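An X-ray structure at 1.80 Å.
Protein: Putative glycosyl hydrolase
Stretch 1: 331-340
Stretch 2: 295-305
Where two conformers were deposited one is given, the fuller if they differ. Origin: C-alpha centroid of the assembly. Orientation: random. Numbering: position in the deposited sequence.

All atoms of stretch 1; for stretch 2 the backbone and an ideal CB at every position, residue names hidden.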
# COMPACT_ATOMS: atom_id res chain seq x y z
N ILE A 331 9.46 18.25 9.99
CA ILE A 331 8.22 18.88 10.43
C ILE A 331 7.41 17.90 11.32
O ILE A 331 6.97 18.30 12.42
CB ILE A 331 7.33 19.37 9.28
CG1 ILE A 331 8.00 20.49 8.45
CG2 ILE A 331 5.97 19.87 9.85
CD1 ILE A 331 7.36 20.69 7.02
N TYR A 332 7.23 16.66 10.89
CA TYR A 332 6.49 15.70 11.69
C TYR A 332 7.13 15.46 13.03
O TYR A 332 6.45 15.34 14.06
CB TYR A 332 6.30 14.38 10.99
CG TYR A 332 5.58 14.50 9.65
CD1 TYR A 332 4.50 15.36 9.48
CD2 TYR A 332 5.94 13.71 8.59
CE1 TYR A 332 3.84 15.44 8.25
CE2 TYR A 332 5.28 13.79 7.35
CZ TYR A 332 4.25 14.67 7.19
OH TYR A 332 3.61 14.80 5.97
N VAL A 333 8.45 15.33 13.03
CA VAL A 333 9.17 15.13 14.31
C VAL A 333 8.88 16.30 15.26
O VAL A 333 8.62 16.09 16.44
CB VAL A 333 10.70 14.96 14.09
CG1 VAL A 333 11.50 15.00 15.42
CG2 VAL A 333 10.98 13.62 13.33
N TYR A 334 8.97 17.53 14.76
CA TYR A 334 8.66 18.68 15.59
C TYR A 334 7.24 18.55 16.12
O TYR A 334 6.99 18.76 17.31
CB TYR A 334 8.79 20.03 14.87
CG TYR A 334 8.08 21.10 15.67
CD1 TYR A 334 8.64 21.62 16.83
CD2 TYR A 334 6.80 21.55 15.32
CE1 TYR A 334 7.96 22.54 17.59
CE2 TYR A 334 6.10 22.47 16.11
CZ TYR A 334 6.70 22.96 17.23
OH TYR A 334 6.06 23.90 18.02
N CYS A 335 6.29 18.33 15.22
CA CYS A 335 4.91 18.32 15.65
C CYS A 335 4.63 17.27 16.71
O CYS A 335 3.87 17.51 17.63
CB CYS A 335 3.98 18.07 14.49
SG CYS A 335 3.99 19.50 13.35
N LEU A 336 5.21 16.09 16.53
CA LEU A 336 4.96 14.99 17.45
C LEU A 336 5.60 15.25 18.80
O LEU A 336 4.93 15.09 19.84
CB LEU A 336 5.45 13.68 16.84
CG LEU A 336 4.71 13.14 15.62
CD1 LEU A 336 5.52 11.97 14.99
CD2 LEU A 336 3.19 12.77 15.93
N ALA A 337 6.85 15.71 18.81
CA ALA A 337 7.52 16.02 20.09
C ALA A 337 6.76 17.13 20.81
O ALA A 337 6.57 17.07 22.04
CB ALA A 337 8.96 16.42 19.84
N HIS A 338 6.33 18.15 20.06
CA HIS A 338 5.61 19.28 20.64
C HIS A 338 4.28 18.84 21.30
O HIS A 338 3.97 19.22 22.43
CB HIS A 338 5.31 20.31 19.57
CG HIS A 338 4.77 21.60 20.10
ND1 HIS A 338 5.51 22.40 20.94
CD2 HIS A 338 3.58 22.23 19.91
CE1 HIS A 338 4.79 23.46 21.28
NE2 HIS A 338 3.62 23.39 20.65
N ALA A 339 3.55 18.01 20.56
CA ALA A 339 2.24 17.51 21.00
C ALA A 339 2.41 16.64 22.25
O ALA A 339 1.57 16.67 23.13
CB ALA A 339 1.54 16.71 19.89
N ILE A 340 3.50 15.87 22.33
CA ILE A 340 3.76 15.10 23.54
C ILE A 340 4.09 16.04 24.69
O ILE A 340 3.51 15.90 25.81
CB ILE A 340 4.94 14.09 23.38
CG1 ILE A 340 4.60 13.00 22.34
CG2 ILE A 340 5.26 13.43 24.74
CD1 ILE A 340 5.85 12.24 21.75
N UNK A 295 -9.37 17.27 14.62
CA UNK A 295 -8.67 17.27 13.34
C UNK A 295 -7.21 16.98 13.51
O UNK A 295 -6.62 16.17 12.77
CB UNK A 295 -8.85 18.61 12.63
N UNK A 296 -6.59 17.62 14.50
CA UNK A 296 -5.15 17.38 14.79
C UNK A 296 -4.88 15.94 15.15
O UNK A 296 -4.04 15.26 14.55
CB UNK A 296 -4.67 18.28 15.93
N UNK A 297 -5.64 15.43 16.11
CA UNK A 297 -5.47 14.04 16.49
C UNK A 297 -5.70 13.02 15.37
O UNK A 297 -4.97 12.02 15.29
CB UNK A 297 -6.42 13.73 17.65
N UNK A 298 -6.69 13.24 14.51
CA UNK A 298 -6.95 12.35 13.38
C UNK A 298 -5.78 12.40 12.39
O UNK A 298 -5.39 11.37 11.84
CB UNK A 298 -8.26 12.73 12.68
N UNK A 299 -5.21 13.58 12.18
CA UNK A 299 -4.08 13.73 11.27
C UNK A 299 -2.82 13.06 11.82
O UNK A 299 -2.08 12.38 11.11
CB UNK A 299 -3.81 15.21 11.01
N UNK A 300 -2.63 13.18 13.12
CA UNK A 300 -1.51 12.50 13.78
C UNK A 300 -1.59 10.99 13.51
O UNK A 300 -0.57 10.34 13.14
CB UNK A 300 -1.52 12.78 15.28
N UNK A 301 -2.77 10.41 13.71
CA UNK A 301 -2.93 8.98 13.51
C UNK A 301 -2.67 8.55 12.06
O UNK A 301 -2.10 7.48 11.83
CB UNK A 301 -4.34 8.56 13.93
N UNK A 302 -3.12 9.34 11.09
CA UNK A 302 -2.93 9.01 9.67
C UNK A 302 -1.51 9.14 9.22
O UNK A 302 -1.01 8.31 8.50
CB UNK A 302 -3.81 9.90 8.79
N UNK A 303 -0.84 10.21 9.64
CA UNK A 303 0.56 10.44 9.29
C UNK A 303 1.45 9.38 9.90
O UNK A 303 2.29 8.77 9.21
CB UNK A 303 1.01 11.83 9.75
N UNK A 304 1.30 9.13 11.21
CA UNK A 304 2.26 8.30 11.90
C UNK A 304 2.20 6.87 11.40
O UNK A 304 3.21 6.21 11.34
CB UNK A 304 2.02 8.35 13.41
N UNK A 305 1.02 6.41 11.01
CA UNK A 305 0.86 5.03 10.49
C UNK A 305 1.70 4.81 9.25
O UNK A 305 1.96 3.67 8.90
CB UNK A 305 -0.61 4.74 10.17

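Both stretches are largely helical, and their axes approach to 11.8 Å with 129° between their N-to-C directions, so positions 296, 300 and 303 run broadly against Ala339, Leu336 and Tyr332.

Position 295 has its CB out of reach of stretch 1, which therefore sets no preference; it is Tyr295, which makes no contact with stretch 1.

At 296 the CA-to-CB bond points toward stretch 1, yet nothing there lies close to the ideal CB. The gap ends at the methyl of Ala339 and the carbonyl of Cys335, so a long apolar chain is suited: Leu, Met or an aromatic. The residue is Phe296. With chi1 at 179° (t), its ring extends across the gap until CZ lies 3.7 Å from Ala339 CB. Ala339 CB and Cys335 O both sit at the ring edge, near its plane.

Positions 297 and 298 are out of reach, and many residues would fit. They are Arg297 and Ala298.

At 299 the CB points sideways with no close neighbour, leaving the choice open. The end of His299 comes nearer, but His299 CE1 still lies 5.6 Å from Tyr332 CE1; its NE2 is hydrogen-bonded elsewhere in the structure.

Position 300 also points sideways, but its ideal CB is only 4.8 Å from Leu336 CD2, and the CA atoms of 300 and Leu336 are 7.8 Å apart. A compact apolar residue such as Ala, Val or Ile would suit. Val300 (chi1 163°, t) places CG1 3.9 Å from Leu336 CD2.

Positions 301 and 302 are out of reach. They are Arg301, modelled in two conformers, and Gly302, whose phi/psi of -71/-43 is ordinary helix and does not itself call for glycine.

At 303 the CB points toward the Tyr332 ring, with the ideal CB 4.8 Å from Tyr332 CE1. A flat apolar surface at this range favours a branched aliphatic; Val, Ile or Leu are plausible. Val303 (chi1 168°, t) sets CG1 3.6 Å from the centroid of the Tyr332 ring, 2° off its normal: a CH-pi contact almost directly over the face.

Position 304 points sideways, its ideal CB 5.2 Å from Leu336 CD2, so a small side chain offering a methyl beyond CB would serve: Val or Thr, with Ala tolerated but not packing. Thr304, with chi1 at 52° (p), does two jobs. Its CG2 packs 3.7 Å from Leu336 CD2, while OG1 donates a 2.7 Å hydrogen bond to Val300 O within its own helix.

Position 305 is beyond reach and unconstrained here; it is Ala305.

Stretch 2 295-305: YFRAHVRGVTA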
# COMPACT_ATOMS: atom_id res chain seq x y z
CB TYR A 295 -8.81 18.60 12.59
CG TYR A 295 -9.98 18.63 11.65
CD1 TYR A 295 -10.04 17.79 10.56
CD2 TYR A 295 -11.01 19.57 11.82
CE1 TYR A 295 -11.10 17.81 9.69
CE2 TYR A 295 -12.06 19.61 10.91
CZ TYR A 295 -12.09 18.72 9.87
OH TYR A 295 -13.14 18.77 8.98
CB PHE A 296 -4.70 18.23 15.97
CG PHE A 296 -3.23 18.02 16.32
CD1 PHE A 296 -2.22 18.31 15.40
CD2 PHE A 296 -2.89 17.47 17.55
CE1 PHE A 296 -0.89 18.04 15.70
CE2 PHE A 296 -1.55 17.20 17.88
CZ PHE A 296 -0.55 17.51 16.96
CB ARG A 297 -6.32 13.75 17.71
CG ARG A 297 -5.74 14.34 18.98
CD ARG A 297 -6.62 14.03 20.13
NE ARG A 297 -5.95 14.52 21.33
CZ ARG A 297 -6.57 15.04 22.39
NH1 ARG A 297 -7.91 15.11 22.44
NH2 ARG A 297 -5.84 15.52 23.40
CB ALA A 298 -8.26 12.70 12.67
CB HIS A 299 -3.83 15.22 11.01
CG HIS A 299 -2.96 15.49 9.83
ND1 HIS A 299 -2.26 16.67 9.69
CD2 HIS A 299 -2.67 14.74 8.73
CE1 HIS A 299 -1.60 16.65 8.54
NE2 HIS A 299 -1.83 15.50 7.94
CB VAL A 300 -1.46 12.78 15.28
CG1 VAL A 300 -0.56 11.75 16.02
CG2 VAL A 300 -0.98 14.18 15.56
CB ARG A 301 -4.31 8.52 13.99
CG ARG A 301 -4.46 8.52 15.50
CD ARG A 301 -5.75 7.82 15.93
NE ARG A 301 -6.93 8.62 15.65
CZ ARG A 301 -7.43 9.55 16.48
NH1 ARG A 301 -6.87 9.86 17.65
NH2 ARG A 301 -8.50 10.22 16.10
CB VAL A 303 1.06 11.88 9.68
CG1 VAL A 303 2.62 11.98 9.57
CG2 VAL A 303 0.33 12.97 8.80
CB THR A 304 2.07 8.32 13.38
OG1 THR A 304 0.70 8.02 13.69
CG2 THR A 304 2.43 9.70 13.98
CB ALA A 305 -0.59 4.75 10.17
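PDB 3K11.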